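Local coordinates for protein 361aa long hypothetical D-aminopeptidase (Pyrococcus horikoshii, PDB 2DRH) that probably works as an aminopeptidase of the S58 family, releasing residues from the amino end of peptides, at residues 239-250 with 277-288; 192-203 with 310-319. All blocks are in the same frame, centred on the assembly; numbering follows the deposited sequence.

Contacts 1 and 2 occupy one mixed sheet, in which strand 240-246 runs between strand 278-285 and strand 198-207; their centres are about 13 Å apart. Contact 1 lies about 8 Å from the centre of the chain and contact 2 about 17 Å. The seam is bonded directly: Gly202 N lies 2.8 Å from Ala245 O, and Asp247 OD1 takes a hydrogen bond from Thr200 N at 2.7 Å. Helix 309-328 spans both, its Val319 touching Met242 and Ile244. No ligand marks an active site. Relatives of the DmpA type cleave themselves before a serine opening a central strand; Ser239, modelled directly after a gap, is consistent with that place.

Contact 1: residues 239-250 with 277-288; sequences SIIMIIATDAPL and SGDIAVAFSTAN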
loop_
_atom_site.group_PDB
_atom_site.type_symbol
_atom_site.label_atom_id
_atom_site.label_comp_id
_atom_site.label_asym_id
_atom_site.label_seq_id
_atom_site.Cartn_x
_atom_site.Cartn_y
_atom_site.Cartn_z
ATOM N N SER A 239 -13.826 -9.255 -14.556
ATOM C CA SER A 239 -14.317 -8.492 -13.423
ATOM C C SER A 239 -14.965 -9.420 -12.384
ATOM O O SER A 239 -15.650 -10.379 -12.741
ATOM C CB SER A 239 -15.329 -7.464 -13.925
ATOM O OG SER A 239 -15.960 -6.787 -12.862
ATOM N N ILE A 240 -14.736 -9.147 -11.105
ATOM C CA ILE A 240 -15.336 -9.964 -10.046
ATOM C C ILE A 240 -15.169 -9.373 -8.650
ATOM O O ILE A 240 -14.111 -8.857 -8.294
ATOM C CB ILE A 240 -14.776 -11.418 -10.038
ATOM C CG1 ILE A 240 -15.340 -12.181 -8.826
ATOM C CG2 ILE A 240 -13.249 -11.399 -10.016
ATOM C CD1 ILE A 240 -14.902 -13.623 -8.720
ATOM N N ILE A 241 -16.238 -9.448 -7.866
ATOM C CA ILE A 241 -16.216 -8.936 -6.508
ATOM C C ILE A 241 -16.402 -10.122 -5.582
ATOM O O ILE A 241 -17.302 -10.937 -5.783
ATOM C CB ILE A 241 -17.362 -7.921 -6.257
ATOM C CG1 ILE A 241 -17.268 -6.758 -7.260
ATOM C CG2 ILE A 241 -17.306 -7.419 -4.815
ATOM C CD1 ILE A 241 -15.955 -5.968 -7.199
ATOM N N MET A 242 -15.546 -10.225 -4.576
ATOM C CA MET A 242 -15.640 -11.325 -3.625
ATOM C C MET A 242 -15.903 -10.761 -2.245
ATOM O O MET A 242 -15.137 -9.943 -1.742
ATOM C CB MET A 242 -14.346 -12.148 -3.639
ATOM C CG MET A 242 -14.180 -12.966 -4.912
ATOM S SD MET A 242 -12.474 -13.135 -5.475
ATOM C CE MET A 242 -12.287 -11.541 -6.293
ATOM N N ILE A 243 -17.007 -11.181 -1.643
ATOM C CA ILE A 243 -17.365 -10.705 -0.313
ATOM C C ILE A 243 -17.197 -11.855 0.664
ATOM O O ILE A 243 -17.850 -12.893 0.542
ATOM C CB ILE A 243 -18.825 -10.205 -0.265
ATOM C CG1 ILE A 243 -19.034 -9.105 -1.310
ATOM C CG2 ILE A 243 -19.155 -9.674 1.133
ATOM C CD1 ILE A 243 -18.156 -7.885 -1.104
ATOM N N ILE A 244 -16.309 -11.667 1.629
ATOM C CA ILE A 244 -16.046 -12.699 2.616
ATOM C C ILE A 244 -16.581 -12.301 3.986
ATOM O O ILE A 244 -16.414 -11.159 4.431
ATOM C CB ILE A 244 -14.536 -12.970 2.762
ATOM C CG1 ILE A 244 -13.876 -13.077 1.382
ATOM C CG2 ILE A 244 -14.318 -14.243 3.574
ATOM C CD1 ILE A 244 -14.468 -14.131 0.492
ATOM N N ALA A 245 -17.227 -13.251 4.648
ATOM C CA ALA A 245 -17.763 -13.022 5.986
ATOM C C ALA A 245 -17.318 -14.170 6.883
ATOM O O ALA A 245 -17.187 -15.308 6.426
ATOM C CB ALA A 245 -19.287 -12.950 5.945
ATOM N N THR A 246 -17.078 -13.864 8.155
ATOM C CA THR A 246 -16.669 -14.874 9.124
ATOM C C THR A 246 -17.076 -14.455 10.527
ATOM O O THR A 246 -17.237 -13.266 10.806
ATOM C CB THR A 246 -15.139 -15.106 9.119
ATOM O OG1 THR A 246 -14.810 -16.134 10.067
ATOM C CG2 THR A 246 -14.392 -13.830 9.501
ATOM N N ASP A 247 -17.253 -15.436 11.403
ATOM C CA ASP A 247 -17.620 -15.156 12.782
ATOM C C ASP A 247 -16.384 -15.299 13.673
ATOM O O ASP A 247 -16.472 -15.280 14.899
ATOM C CB ASP A 247 -18.745 -16.096 13.234
ATOM C CG ASP A 247 -18.345 -17.568 13.201
ATOM O OD1 ASP A 247 -17.400 -17.931 12.472
ATOM O OD2 ASP A 247 -19.002 -18.372 13.902
ATOM N N ALA A 248 -15.223 -15.439 13.040
ATOM C CA ALA A 248 -13.974 -15.565 13.774
ATOM C C ALA A 248 -13.483 -14.172 14.167
ATOM O O ALA A 248 -13.528 -13.243 13.362
ATOM C CB ALA A 248 -12.925 -16.268 12.910
ATOM N N PRO A 249 -13.031 -14.002 15.421
ATOM C CA PRO A 249 -12.541 -12.696 15.872
ATOM C C PRO A 249 -11.215 -12.356 15.190
ATOM O O PRO A 249 -10.237 -13.092 15.316
ATOM C CB PRO A 249 -12.396 -12.884 17.380
ATOM C CG PRO A 249 -12.027 -14.330 17.495
ATOM C CD PRO A 249 -12.994 -14.983 16.521
ATOM N N LEU A 250 -11.196 -11.242 14.466
ATOM C CA LEU A 250 -10.000 -10.806 13.733
ATOM C C LEU A 250 -9.924 -9.287 13.634
ATOM O O LEU A 250 -10.934 -8.622 13.423
ATOM C CB LEU A 250 -10.018 -11.381 12.322
ATOM C CG LEU A 250 -10.104 -12.894 12.118
ATOM C CD1 LEU A 250 -10.556 -13.178 10.681
ATOM C CD2 LEU A 250 -8.767 -13.546 12.407
ATOM N N SER A 277 -9.990 -6.541 -15.871
ATOM C CA SER A 277 -10.825 -7.239 -14.902
ATOM C C SER A 277 -10.744 -6.650 -13.497
ATOM O O SER A 277 -9.702 -6.707 -12.840
ATOM C CB SER A 277 -10.450 -8.717 -14.861
ATOM O OG SER A 277 -11.408 -9.455 -14.131
ATOM N N GLY A 278 -11.851 -6.079 -13.048
ATOM C CA GLY A 278 -11.898 -5.507 -11.720
ATOM C C GLY A 278 -12.090 -6.595 -10.672
ATOM O O GLY A 278 -13.216 -6.991 -10.366
ATOM N N ASP A 279 -10.979 -7.081 -10.134
ATOM C CA ASP A 279 -11.007 -8.126 -9.121
ATOM C C ASP A 279 -10.738 -7.542 -7.737
ATOM O O ASP A 279 -9.645 -7.033 -7.455
ATOM C CB ASP A 279 -9.977 -9.192 -9.467
ATOM C CG ASP A 279 -10.195 -9.781 -10.852
ATOM O OD1 ASP A 279 -11.180 -9.397 -11.521
ATOM O OD2 ASP A 279 -9.382 -10.635 -11.273
ATOM N N ILE A 280 -11.752 -7.603 -6.879
ATOM C CA ILE A 280 -11.645 -7.067 -5.531
ATOM C C ILE A 280 -12.343 -7.953 -4.496
ATOM O O ILE A 280 -13.419 -8.503 -4.745
ATOM C CB ILE A 280 -12.262 -5.665 -5.461
ATOM C CG1 ILE A 280 -11.483 -4.715 -6.377
ATOM C CG2 ILE A 280 -12.282 -5.169 -4.017
ATOM C CD1 ILE A 280 -12.091 -3.348 -6.457
ATOM N N ALA A 281 -11.713 -8.072 -3.335
ATOM C CA ALA A 281 -12.231 -8.875 -2.236
ATOM C C ALA A 281 -12.419 -8.019 -0.995
ATOM O O ALA A 281 -11.560 -7.210 -0.653
ATOM C CB ALA A 281 -11.267 -10.006 -1.933
ATOM N N VAL A 282 -13.552 -8.193 -0.330
ATOM C CA VAL A 282 -13.836 -7.458 0.893
ATOM C C VAL A 282 -14.183 -8.466 1.993
ATOM O O VAL A 282 -15.092 -9.276 1.840
ATOM C CB VAL A 282 -15.007 -6.475 0.694
ATOM C CG1 VAL A 282 -15.378 -5.836 2.018
ATOM C CG2 VAL A 282 -14.612 -5.389 -0.316
ATOM N N ALA A 283 -13.446 -8.418 3.096
ATOM C CA ALA A 283 -13.679 -9.338 4.201
ATOM C C ALA A 283 -14.036 -8.610 5.485
ATOM O O ALA A 283 -13.490 -7.546 5.781
ATOM C CB ALA A 283 -12.448 -10.194 4.423
ATOM N N PHE A 284 -14.961 -9.188 6.246
ATOM C CA PHE A 284 -15.381 -8.597 7.509
ATOM C C PHE A 284 -15.759 -9.675 8.514
ATOM O O PHE A 284 -16.116 -10.794 8.137
ATOM C CB PHE A 284 -16.559 -7.641 7.291
ATOM C CG PHE A 284 -17.853 -8.317 6.892
ATOM C CD1 PHE A 284 -18.698 -8.877 7.855
ATOM C CD2 PHE A 284 -18.246 -8.367 5.554
ATOM C CE1 PHE A 284 -19.913 -9.471 7.490
ATOM C CE2 PHE A 284 -19.452 -8.955 5.180
ATOM C CZ PHE A 284 -20.291 -9.508 6.151
ATOM N N SER A 285 -15.660 -9.338 9.793
ATOM C CA SER A 285 -15.999 -10.267 10.859
ATOM C C SER A 285 -17.190 -9.735 11.642
ATOM O O SER A 285 -17.360 -8.531 11.787
ATOM C CB SER A 285 -14.803 -10.458 11.797
ATOM O OG SER A 285 -15.162 -11.221 12.941
ATOM N N THR A 286 -18.023 -10.641 12.136
ATOM C CA THR A 286 -19.197 -10.261 12.913
ATOM C C THR A 286 -18.881 -10.410 14.395
ATOM O O THR A 286 -19.706 -10.102 15.247
ATOM C CB THR A 286 -20.387 -11.179 12.601
ATOM O OG1 THR A 286 -20.010 -12.539 12.861
ATOM C CG2 THR A 286 -20.804 -11.050 11.143
ATOM N N ALA A 287 -17.676 -10.883 14.693
ATOM C CA ALA A 287 -17.255 -11.115 16.071
ATOM C C ALA A 287 -17.074 -9.870 16.941
ATOM O O ALA A 287 -17.337 -9.915 18.149
ATOM C CB ALA A 287 -15.979 -11.945 16.077
ATOM N N ASN A 288 -16.624 -8.765 16.348
ATOM C CA ASN A 288 -16.415 -7.533 17.107
ATOM C C ASN A 288 -17.204 -6.351 16.568
ATOM O O ASN A 288 -16.882 -5.811 15.504
ATOM C CB ASN A 288 -14.930 -7.152 17.128
ATOM C CG ASN A 288 -14.102 -8.053 18.028
ATOM O OD1 ASN A 288 -14.158 -7.949 19.257
ATOM N ND2 ASN A 288 -13.327 -8.944 17.419
HETATM O O HOH W 1 -14.846 -4.744 -10.786
HETATM O O HOH W 2 -13.459 -9.114 14.447
#
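Phe284 lays one ring face over Ala245, whose CA stands 4.3 Å above the ring plane, over its centre; Ala245 CB comes 3.6 Å from Phe284 CZ. A chi1 of 69°, with CG between the backbone N and the carbonyl carbon, brings the ring back across the neighbouring strand. Ile243 CG2 meets the ring at its edge, 4.1 Å from Phe284 CE2, while its other branch lies alongside Val282, with Ile243 CD1 3.9 Å from Val282 CB. Ile241 and Ile280 repeat this side-by-side pairing on the same face, against Leu134.

The strands are the two parallel ends of a beta-alpha-beta unit, 14° apart in direction and linked through helix 252-268. Alternating backbone bonds, from Ile240 N to Gly278 O through Thr286 N to Thr246 O, fix the register. On the opposite face Met242 and Ile244 stand beside the small Ala281 and Ala283; Ile244 CB is 3.9 Å from Ala283 CB. Helix 252-268 covers the alanines through Ala262 and Val258.

Beyond the strands, Ser285 OG donates to Ala248 O at 2.6 Å from above the carbonyl plane and accepts from Ala287 N, an ST turn. Thr246 OG1 makes a second ST turn with Ala248 N and also bonds Thr200 O. At the other end, Ser277 OG reaches the syn side of Asp279 OD1 at 2.6 Å.

Contact 2: residues 192-203 with 310-319; sequences VEIEGKKYTVGA and PLFKATAEAV
Val201, with CG1 opposite its backbone N (chi1 171°), spreads its two methyls along helix 310-319: CG2 reaches Leu311 CD2 at 3.7 Å and also touches Ala314, while CG1 lies 3.8 Å from Thr315 OG1. Leu311 answers with its CG beside the backbone N (chi1 -63°), which carries CD2 in between the side chains of Val192 and Val201. There Leu311 CD2 is 3.6 Å from Val192 CG2, the side chains crossing at about a right angle, whereas Val201 meets the same leucine obliquely. Ile194, just past the end of strand 184-193, comes in also at about a right angle and sets its CD1 3.6 Å from Leu311 CG. Val192 CG1 presses on Ala314 CB at 3.4 Å, tighter than usual van der Waals contact.

These valines belong to a beta hairpin. Val192 and Tyr199 form a hydrogen-bonded antiparallel pair, and Glu195 and Gly196, both at positive phi, make a tight connection close to a type I' turn. Strand 198-203 and helix 310-319 cross at -31°, their axes approaching to 7.5 Å. Alanines permit this closeness: Ala203 CB and Ala318 CB are 3.6 Å apart. An alanine in place of Val201 removes both methyls and would probably take from Leu311 CD2 its nearest neighbour on strand 198-203 and open a gap between Leu311 and Thr315.

The Thr315 hydroxyl turns back to its own helix, OG1 donating to Leu311 O at 2.6 Å. That carbonyl oxygen is gripped twice, since Thr315 N reaches it from the other face of its plane. On other sides of the helix, Glu317 forms a salt bridge with Arg190 of strand 184-193, and Lys313 makes a cation-pi contact with Tyr272 of a neighbouring subunit.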
loop_
_atom_site.group_PDB
_atom_site.type_symbol
_atom_site.label_atom_id
_atom_site.label_comp_id
_atom_site.label_asym_id
_atom_site.label_seq_id
_atom_site.Cartn_x
_atom_site.Cartn_y
_atom_site.Cartn_z
ATOM N N VAL A 192 -14.659 -24.475 10.082
ATOM C CA VAL A 192 -13.302 -24.843 10.488
ATOM C C VAL A 192 -13.178 -24.821 12.008
ATOM O O VAL A 192 -13.761 -23.961 12.678
ATOM C CB VAL A 192 -12.232 -23.876 9.888
ATOM C CG1 VAL A 192 -12.495 -23.662 8.399
ATOM C CG2 VAL A 192 -12.239 -22.545 10.626
ATOM N N GLU A 193 -12.424 -25.765 12.559
ATOM C CA GLU A 193 -12.243 -25.798 14.003
ATOM C C GLU A 193 -10.837 -25.351 14.361
ATOM O O GLU A 193 -9.856 -25.919 13.884
ATOM C CB GLU A 193 -12.508 -27.201 14.569
ATOM C CG GLU A 193 -12.411 -27.240 16.090
ATOM C CD GLU A 193 -12.914 -28.539 16.694
ATOM O OE1 GLU A 193 -14.139 -28.794 16.649
ATOM O OE2 GLU A 193 -12.081 -29.306 17.216
ATOM N N ILE A 194 -10.750 -24.318 15.192
ATOM C CA ILE A 194 -9.464 -23.786 15.618
ATOM C C ILE A 194 -9.383 -23.770 17.142
ATOM O O ILE A 194 -10.123 -23.048 17.811
ATOM C CB ILE A 194 -9.249 -22.358 15.079
ATOM C CG1 ILE A 194 -9.253 -22.380 13.546
ATOM C CG2 ILE A 194 -7.936 -21.797 15.594
ATOM C CD1 ILE A 194 -9.204 -21.004 12.920
ATOM N N GLU A 195 -8.473 -24.576 17.678
ATOM C CA GLU A 195 -8.287 -24.681 19.118
ATOM C C GLU A 195 -9.604 -24.998 19.818
ATOM O O GLU A 195 -10.041 -24.271 20.706
ATOM C CB GLU A 195 -7.693 -23.384 19.679
ATOM C CG GLU A 195 -6.266 -23.094 19.217
ATOM C CD GLU A 195 -5.321 -24.260 19.458
ATOM O OE1 GLU A 195 -5.284 -25.190 18.624
ATOM O OE2 GLU A 195 -4.619 -24.256 20.487
ATOM N N GLY A 196 -10.239 -26.083 19.386
ATOM C CA GLY A 196 -11.492 -26.511 19.981
ATOM C C GLY A 196 -12.687 -25.598 19.787
ATOM O O GLY A 196 -13.623 -25.632 20.584
ATOM N N LYS A 197 -12.672 -24.784 18.738
ATOM C CA LYS A 197 -13.789 -23.884 18.479
ATOM C C LYS A 197 -14.179 -23.887 17.007
ATOM O O LYS A 197 -13.322 -23.891 16.123
ATOM C CB LYS A 197 -13.442 -22.460 18.923
ATOM C CG LYS A 197 -13.140 -22.342 20.408
ATOM C CD LYS A 197 -14.297 -22.878 21.246
ATOM C CE LYS A 197 -13.946 -22.926 22.723
ATOM N NZ LYS A 197 -15.050 -23.519 23.534
ATOM N N LYS A 198 -15.481 -23.894 16.749
ATOM C CA LYS A 198 -15.968 -23.892 15.384
ATOM C C LYS A 198 -16.163 -22.471 14.880
ATOM O O LYS A 198 -16.708 -21.617 15.579
ATOM C CB LYS A 198 -17.294 -24.654 15.287
ATOM C CG LYS A 198 -17.177 -26.156 15.508
ATOM C CD LYS A 198 -18.544 -26.825 15.422
ATOM C CE LYS A 198 -18.445 -28.334 15.599
ATOM N NZ LYS A 198 -17.594 -28.959 14.546
ATOM N N TYR A 199 -15.694 -22.219 13.665
ATOM C CA TYR A 199 -15.841 -20.907 13.047
ATOM C C TYR A 199 -16.316 -21.136 11.617
ATOM O O TYR A 199 -15.934 -22.116 10.972
ATOM C CB TYR A 199 -14.510 -20.149 13.032
ATOM C CG TYR A 199 -13.967 -19.781 14.394
ATOM C CD1 TYR A 199 -14.599 -18.821 15.184
ATOM C CD2 TYR A 199 -12.809 -20.384 14.889
ATOM C CE1 TYR A 199 -14.089 -18.467 16.432
ATOM C CE2 TYR A 199 -12.295 -20.040 16.132
ATOM C CZ TYR A 199 -12.936 -19.079 16.899
ATOM O OH TYR A 199 -12.412 -18.716 18.124
ATOM N N THR A 200 -17.151 -20.230 11.128
ATOM C CA THR A 200 -17.674 -20.334 9.777
ATOM C C THR A 200 -17.096 -19.245 8.873
ATOM O O THR A 200 -16.921 -18.093 9.294
ATOM C CB THR A 200 -19.204 -20.187 9.775
ATOM O OG1 THR A 200 -19.780 -21.158 10.658
ATOM C CG2 THR A 200 -19.757 -20.381 8.375
ATOM N N VAL A 201 -16.796 -19.621 7.635
ATOM C CA VAL A 201 -16.289 -18.686 6.638
ATOM C C VAL A 201 -17.227 -18.775 5.442
ATOM O O VAL A 201 -17.307 -19.816 4.790
ATOM C CB VAL A 201 -14.871 -19.050 6.158
ATOM C CG1 VAL A 201 -14.487 -18.161 4.964
ATOM C CG2 VAL A 201 -13.871 -18.865 7.298
ATOM N N GLY A 202 -17.946 -17.692 5.168
ATOM C CA GLY A 202 -18.863 -17.685 4.043
ATOM C C GLY A 202 -18.403 -16.782 2.910
ATOM O O GLY A 202 -17.641 -15.837 3.124
ATOM N N ALA A 203 -18.873 -17.060 1.700
ATOM C CA ALA A 203 -18.488 -16.249 0.555
ATOM C C ALA A 203 -19.607 -16.029 -0.441
ATOM O O ALA A 203 -20.381 -16.931 -0.736
ATOM C CB ALA A 203 -17.295 -16.874 -0.157
ATOM N N PRO A 310 -6.116 -22.097 8.825
ATOM C CA PRO A 310 -7.318 -22.811 8.399
ATOM C C PRO A 310 -8.326 -21.832 7.798
ATOM O O PRO A 310 -9.021 -22.160 6.834
ATOM C CB PRO A 310 -7.815 -23.440 9.699
ATOM C CG PRO A 310 -6.546 -23.749 10.405
ATOM C CD PRO A 310 -5.756 -22.477 10.205
ATOM N N LEU A 311 -8.407 -20.628 8.361
ATOM C CA LEU A 311 -9.336 -19.634 7.835
ATOM C C LEU A 311 -8.876 -19.159 6.441
ATOM O O LEU A 311 -9.702 -18.847 5.583
ATOM C CB LEU A 311 -9.458 -18.446 8.801
ATOM C CG LEU A 311 -10.026 -18.755 10.202
ATOM C CD1 LEU A 311 -9.794 -17.577 11.124
ATOM C CD2 LEU A 311 -11.512 -19.064 10.118
ATOM N N PHE A 312 -7.566 -19.105 6.218
ATOM C CA PHE A 312 -7.051 -18.697 4.907
ATOM C C PHE A 312 -7.456 -19.743 3.868
ATOM O O PHE A 312 -7.883 -19.409 2.762
ATOM C CB PHE A 312 -5.522 -18.589 4.916
ATOM C CG PHE A 312 -4.982 -17.414 5.690
ATOM C CD1 PHE A 312 -5.825 -16.437 6.204
ATOM C CD2 PHE A 312 -3.607 -17.277 5.879
ATOM C CE1 PHE A 312 -5.308 -15.340 6.894
ATOM C CE2 PHE A 312 -3.083 -16.189 6.565
ATOM C CZ PHE A 312 -3.935 -15.220 7.071
ATOM N N LYS A 313 -7.318 -21.016 4.227
ATOM C CA LYS A 313 -7.680 -22.095 3.312
ATOM C C LYS A 313 -9.185 -22.127 3.063
ATOM O O LYS A 313 -9.629 -22.233 1.917
ATOM C CB LYS A 313 -7.213 -23.446 3.865
ATOM C CG LYS A 313 -7.840 -24.645 3.159
ATOM C CD LYS A 313 -7.262 -25.956 3.646
ATOM C CE LYS A 313 -5.821 -26.101 3.205
ATOM N NZ LYS A 313 -5.727 -25.996 1.728
ATOM N N ALA A 314 -9.962 -22.035 4.141
ATOM C CA ALA A 314 -11.420 -22.048 4.054
ATOM C C ALA A 314 -11.913 -20.907 3.160
ATOM O O ALA A 314 -12.892 -21.052 2.440
ATOM C CB ALA A 314 -12.033 -21.920 5.463
ATOM N N THR A 315 -11.234 -19.770 3.226
ATOM C CA THR A 315 -11.597 -18.616 2.413
ATOM C C THR A 315 -11.416 -18.965 0.939
ATOM O O THR A 315 -12.335 -18.801 0.139
ATOM C CB THR A 315 -10.709 -17.395 2.752
ATOM O OG1 THR A 315 -10.921 -17.019 4.117
ATOM C CG2 THR A 315 -11.044 -16.203 1.836
ATOM N N ALA A 316 -10.227 -19.447 0.588
ATOM C CA ALA A 316 -9.936 -19.825 -0.788
ATOM C C ALA A 316 -10.954 -20.855 -1.260
ATOM O O ALA A 316 -11.429 -20.799 -2.395
ATOM C CB ALA A 316 -8.515 -20.398 -0.891
ATOM N N GLU A 317 -11.291 -21.799 -0.385
ATOM C CA GLU A 317 -12.262 -22.831 -0.737
ATOM C C GLU A 317 -13.644 -22.255 -1.010
ATOM O O GLU A 317 -14.245 -22.532 -2.047
ATOM C CB GLU A 317 -12.371 -23.871 0.373
ATOM C CG GLU A 317 -11.444 -25.044 0.221
ATOM C CD GLU A 317 -11.543 -26.005 1.394
ATOM O OE1 GLU A 317 -12.673 -26.356 1.794
ATOM O OE2 GLU A 317 -10.490 -26.415 1.910
ATOM N N ALA A 318 -14.149 -21.462 -0.072
ATOM C CA ALA A 318 -15.463 -20.850 -0.215
ATOM C C ALA A 318 -15.546 -20.045 -1.513
ATOM O O ALA A 318 -16.551 -20.095 -2.212
ATOM C CB ALA A 318 -15.750 -19.952 0.975
ATOM N N VAL A 319 -14.491 -19.298 -1.826
ATOM C CA VAL A 319 -14.479 -18.496 -3.049
ATOM C C VAL A 319 -14.499 -19.376 -4.290
ATOM O O VAL A 319 -15.291 -19.146 -5.189
ATOM C CB VAL A 319 -13.243 -17.562 -3.109
ATOM C CG1 VAL A 319 -13.103 -16.944 -4.523
ATOM C CG2 VAL A 319 -13.392 -16.450 -2.076
#